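Local coordinates for histidine triad (HIT) protein (Sinorhizobium meliloti, PDB 3NRD), which probably binds nucleotides and acts as a nucleotide hydrolase or transferase through the HIT domain carried by this C-terminal part of the longer protein, at the interface of chains A and B. Coordinates in Å, arbitrary orientation; residue numbers count along the deposited sequence, not the author numbering. Chains: chain A/B, histidine triad (HIT) protein.

Contact 1: the interface of chains A and B. Residues chain A 81-83, 85, 111; chain B 82-85, 111.
A:Trp111 and B:Trp111 meet by the six-membered parts of their indoles, corner to corner rather than as a parallel stack, with CZ3 of A:Trp111 3.7 Å from CZ3 of B:Trp111. Each indole also meets the leucine of the other subunit at its rim: B:Leu85 CD2 comes up in the ring plane of A:Trp111, 3.5 Å from its CH2, and A:Leu85 CD2 lies likewise at the edge of B:Trp111, 3.8 Å from CH2. The two leucine methyls divide the work. In chain A, CD1 of A:Leu85 sits over the centre of its own chain's A:Trp111 ring, 3.4 Å above the plane, while CD2 turns to the partner; B:Leu85 does the same under the two-fold. With CG anti to the carbonyl carbon (chi1 -48° in both leucines), each fork spans two indoles and probably limits their rotation. Farther out, CB of A:Asn81 packs against B:Leu85 CD2 at 3.9 Å. The hydrogen bonds of the rim are backbone to backbone: A:Ile82 N donates to B:Ala84 O at 2.9 Å, nearly straight at the hydrogen (173°), and B:Ala84 N returns a bond to A:Ile82 O at 2.8 Å. A:Gly83 pairs with B:Gly83 at the antiparallel crossing, where neither residue brings a side chain. The ends of the two strands 79-84 thus pair antiparallel, joining the two HIT domains' sheets, while the Trp111 segments close over the pairing from a later loop.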
loop_
_atom_site.group_PDB
_atom_site.type_symbol
_atom_site.label_atom_id
_atom_site.label_comp_id
_atom_site.label_asym_id
_atom_site.label_seq_id
_atom_site.Cartn_x
_atom_site.Cartn_y
_atom_site.Cartn_z
ATOM N N ASN A 81 -1.363 -3.812 7.231
ATOM C CA ASN A 81 -1.631 -2.776 6.247
ATOM C C ASN A 81 -0.312 -2.460 5.545
ATOM O O ASN A 81 0.679 -2.249 6.216
ATOM C CB ASN A 81 -2.154 -1.488 6.878
ATOM C CG ASN A 81 -3.526 -1.627 7.536
ATOM O OD1 ASN A 81 -3.944 -0.717 8.226
ATOM N ND2 ASN A 81 -4.218 -2.747 7.326
ATOM N N ILE A 82 -0.313 -2.459 4.214
ATOM C CA ILE A 82 0.858 -2.174 3.399
ATOM C C ILE A 82 0.556 -0.950 2.589
ATOM O O ILE A 82 -0.533 -0.866 2.011
ATOM C CB ILE A 82 1.172 -3.332 2.454
ATOM C CG1 ILE A 82 1.660 -4.542 3.268
ATOM C CG2 ILE A 82 2.221 -2.900 1.439
ATOM C CD1 ILE A 82 1.649 -5.823 2.517
ATOM N N GLY A 83 1.504 -0.027 2.472
ATOM C CA GLY A 83 1.217 1.258 1.799
ATOM C C GLY A 83 2.425 1.880 1.160
ATOM O O GLY A 83 3.496 1.854 1.743
ATOM N N LEU A 85 2.844 5.490 -0.438
ATOM C CA LEU A 85 2.118 6.733 -0.588
ATOM C C LEU A 85 3.068 7.761 -1.190
ATOM O O LEU A 85 3.061 7.958 -2.393
ATOM C CB LEU A 85 1.481 7.175 0.757
ATOM C CG LEU A 85 0.692 6.078 1.523
ATOM C CD1 LEU A 85 0.108 6.607 2.848
ATOM C CD2 LEU A 85 -0.393 5.504 0.672
ATOM N N TRP A 111 -1.851 6.810 8.923
ATOM C CA TRP A 111 -1.235 7.972 8.284
ATOM C C TRP A 111 -2.028 9.222 8.580
ATOM O O TRP A 111 -3.242 9.275 8.359
ATOM C CB TRP A 111 -1.137 7.747 6.769
ATOM C CG TRP A 111 -0.350 6.508 6.437
ATOM C CD1 TRP A 111 0.977 6.326 6.634
ATOM C CD2 TRP A 111 -0.852 5.285 5.902
ATOM N NE1 TRP A 111 1.345 5.062 6.263
ATOM C CE2 TRP A 111 0.244 4.396 5.802
ATOM C CE3 TRP A 111 -2.112 4.853 5.479
ATOM C CZ2 TRP A 111 0.120 3.110 5.284
ATOM C CZ3 TRP A 111 -2.238 3.560 4.995
ATOM C CH2 TRP A 111 -1.127 2.706 4.894
ATOM N N ILE B 82 -0.677 3.664 -3.239
ATOM C CA ILE B 82 -1.083 2.277 -3.279
ATOM C C ILE B 82 -1.198 1.802 -1.847
ATOM O O ILE B 82 -0.318 2.079 -1.035
ATOM C CB ILE B 82 -0.060 1.392 -3.996
ATOM C CG1 ILE B 82 0.082 1.760 -5.467
ATOM C CG2 ILE B 82 -0.454 -0.086 -3.893
ATOM C CD1 ILE B 82 1.330 1.067 -6.081
ATOM N N GLY B 83 -2.296 1.128 -1.547
ATOM C CA GLY B 83 -2.567 0.627 -0.215
ATOM C C GLY B 83 -3.291 -0.703 -0.289
ATOM O O GLY B 83 -4.292 -0.857 -1.029
ATOM N N ALA B 84 -2.803 -1.661 0.482
ATOM C CA ALA B 84 -3.558 -2.890 0.795
ATOM C C ALA B 84 -3.802 -2.890 2.271
ATOM O O ALA B 84 -2.891 -3.205 3.039
ATOM C CB ALA B 84 -2.786 -4.127 0.377
ATOM N N LEU B 85 -5.016 -2.492 2.677
ATOM C CA LEU B 85 -5.302 -2.227 4.076
ATOM C C LEU B 85 -6.185 -3.373 4.590
ATOM O O LEU B 85 -5.687 -4.299 5.261
ATOM C CB LEU B 85 -5.908 -0.808 4.264
ATOM C CG LEU B 85 -5.222 0.390 3.588
ATOM C CD1 LEU B 85 -5.987 1.636 3.951
ATOM C CD2 LEU B 85 -3.734 0.535 3.970
ATOM N N TRP B 111 -8.370 7.556 2.725
ATOM C CA TRP B 111 -9.116 6.565 3.465
ATOM C C TRP B 111 -9.636 7.186 4.721
ATOM O O TRP B 111 -8.892 7.804 5.473
ATOM C CB TRP B 111 -8.242 5.361 3.821
ATOM C CG TRP B 111 -7.712 4.710 2.635
ATOM C CD1 TRP B 111 -8.424 4.052 1.702
ATOM C CD2 TRP B 111 -6.351 4.700 2.193
ATOM N NE1 TRP B 111 -7.592 3.589 0.727
ATOM C CE2 TRP B 111 -6.316 3.987 0.988
ATOM C CE3 TRP B 111 -5.160 5.222 2.700
ATOM C CZ2 TRP B 111 -5.130 3.751 0.285
ATOM C CZ3 TRP B 111 -3.984 4.990 2.003
ATOM C CH2 TRP B 111 -3.981 4.267 0.807
#

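Contact 2: the interface of chains A and B. Residues chain A 49-50, 57, 61; chain B 61, 65, 82.
B:Asn65 and A:Gln57 meet end-on by their side-chain amides across the helix-lined part of this HIT-domain dimer, the two amide planes turned 75° apart. ND2 of B:Asn65 donates to the side-chain carbonyl OE1 of A:Gln57 at 2.7 Å, with 160° at the hydrogen. The acceptor lies close to the amide plane of B:Asn65, but the donor stands above the carbonyl plane of A:Gln57, off its lone pairs. The bond is therefore well aimed from the asparagine and less so from the glutamine, whose chain runs extended beyond CG (chi2 178°) to bring OE1 across.

A:Val49 is set square to the asparagine. Its CG1, anti to the backbone N, lies 3.5 Å from B:Asn65 ND2, and its CB is equally near OD1, so the valine lies across the outer end of the amide, to one side of its plane, while the glutamine takes one N-H of ND2. Beside them, CB of A:Phe50 rests 3.9 Å from CB of B:Asn65. An alanine in place of B:Asn65 would probably leave A:Gln57 OE1 without this donor, open a gap beside A:Val49 and let the glutamine amide turn more freely.

Near the two-fold, A:Thr61 and B:Thr61 pass antiparallel, hydroxyl beside hydroxyl, in a hydrogen bond of 2.5 Å between OG1 of A:Thr61 and OG1 of B:Thr61. A:Thr61 OG1 also donates to the backbone O of A:Gln57 at 2.8 Å, one turn earlier in helix 54-75. This hydroxyl is thus gripped both by its own helix and by the partner threonine, and the coordinates do not show which threonine donates to the other. At the margin, CD1 of B:Ile82 faces CG2 of A:Val49 from 4.4 Å, a loose apolar approach from strand 79-84.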
loop_
_atom_site.group_PDB
_atom_site.type_symbol
_atom_site.label_atom_id
_atom_site.label_comp_id
_atom_site.label_asym_id
_atom_site.label_seq_id
_atom_site.Cartn_x
_atom_site.Cartn_y
_atom_site.Cartn_z
ATOM N N VAL A 49 6.505 2.821 -7.430
ATOM C CA VAL A 49 6.959 1.405 -7.471
ATOM C C VAL A 49 7.230 0.954 -8.931
ATOM O O VAL A 49 8.241 0.281 -9.200
ATOM C CB VAL A 49 6.009 0.417 -6.764
ATOM C CG1 VAL A 49 6.642 -0.936 -6.695
ATOM C CG2 VAL A 49 5.656 0.867 -5.326
ATOM N N PHE A 50 6.424 1.439 -9.882
ATOM C CA PHE A 50 6.597 1.033 -11.282
ATOM C C PHE A 50 7.892 1.512 -11.931
ATOM O O PHE A 50 8.218 1.020 -13.017
ATOM C CB PHE A 50 5.384 1.418 -12.198
ATOM C CG PHE A 50 5.108 2.895 -12.340
ATOM C CD1 PHE A 50 5.877 3.698 -13.164
ATOM C CD2 PHE A 50 4.010 3.456 -11.689
ATOM C CE1 PHE A 50 5.597 5.049 -13.307
ATOM C CE2 PHE A 50 3.696 4.789 -11.847
ATOM C CZ PHE A 50 4.485 5.596 -12.662
ATOM N N GLN A 57 11.143 -4.758 -8.660
ATOM C CA GLN A 57 9.734 -4.878 -8.238
ATOM C C GLN A 57 9.430 -6.234 -7.608
ATOM O O GLN A 57 8.679 -6.318 -6.664
ATOM C CB GLN A 57 8.792 -4.715 -9.406
ATOM C CG GLN A 57 8.794 -3.366 -10.014
ATOM C CD GLN A 57 7.887 -3.285 -11.194
ATOM O OE1 GLN A 57 6.819 -3.883 -11.213
ATOM N NE2 GLN A 57 8.275 -2.503 -12.163
ATOM N N THR A 61 8.474 -6.951 -3.751
ATOM C CA THR A 61 7.249 -7.716 -3.442
ATOM C C THR A 61 7.509 -8.711 -2.341
ATOM O O THR A 61 6.841 -8.709 -1.326
ATOM C CB THR A 61 6.722 -8.434 -4.726
ATOM O OG1 THR A 61 6.352 -7.421 -5.661
ATOM C CG2 THR A 61 5.537 -9.347 -4.437
ATOM N N THR B 61 1.690 -7.635 -7.905
ATOM C CA THR B 61 2.582 -6.478 -8.064
ATOM C C THR B 61 2.609 -5.966 -9.500
ATOM O O THR B 61 2.546 -4.776 -9.706
ATOM C CB THR B 61 4.009 -6.807 -7.612
ATOM O OG1 THR B 61 3.952 -7.154 -6.227
ATOM C CG2 THR B 61 4.924 -5.606 -7.790
ATOM N N ASN B 65 1.230 -2.320 -10.509
ATOM C CA ASN B 65 2.143 -1.321 -11.075
ATOM C C ASN B 65 1.761 -0.897 -12.487
ATOM O O ASN B 65 1.934 0.256 -12.844
ATOM C CB ASN B 65 3.579 -1.844 -11.021
ATOM C CG ASN B 65 4.121 -1.939 -9.579
ATOM O OD1 ASN B 65 3.584 -1.305 -8.662
ATOM N ND2 ASN B 65 5.222 -2.708 -9.390
ATOM N N ILE B 82 -0.677 3.664 -3.239
ATOM C CA ILE B 82 -1.083 2.277 -3.279
ATOM C C ILE B 82 -1.198 1.802 -1.847
ATOM O O ILE B 82 -0.318 2.079 -1.035
ATOM C CB ILE B 82 -0.060 1.392 -3.996
ATOM C CG1 ILE B 82 0.082 1.760 -5.467
ATOM C CG2 ILE B 82 -0.454 -0.086 -3.893
ATOM C CD1 ILE B 82 1.330 1.067 -6.081
#

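Contact 1 and contact 2 are parts of one two-fold interface, the centres of their C-alpha atoms about 13 Å apart. They share B:Ile82, whose backbone belongs to the strand crossing of contact 1 while its side chain extends toward contact 2. Strand 79-84 thus connects them, and helix 54-75, which precedes it in sequence, supplies much of contact 2. Strand pairing and helix packing together would hold the subunits at two levels, and the two-fold gives each contact a twin with the chains exchanged. This fits the dimer usual in many HIT proteins, although the deposited assembly alone does not prove it in solution.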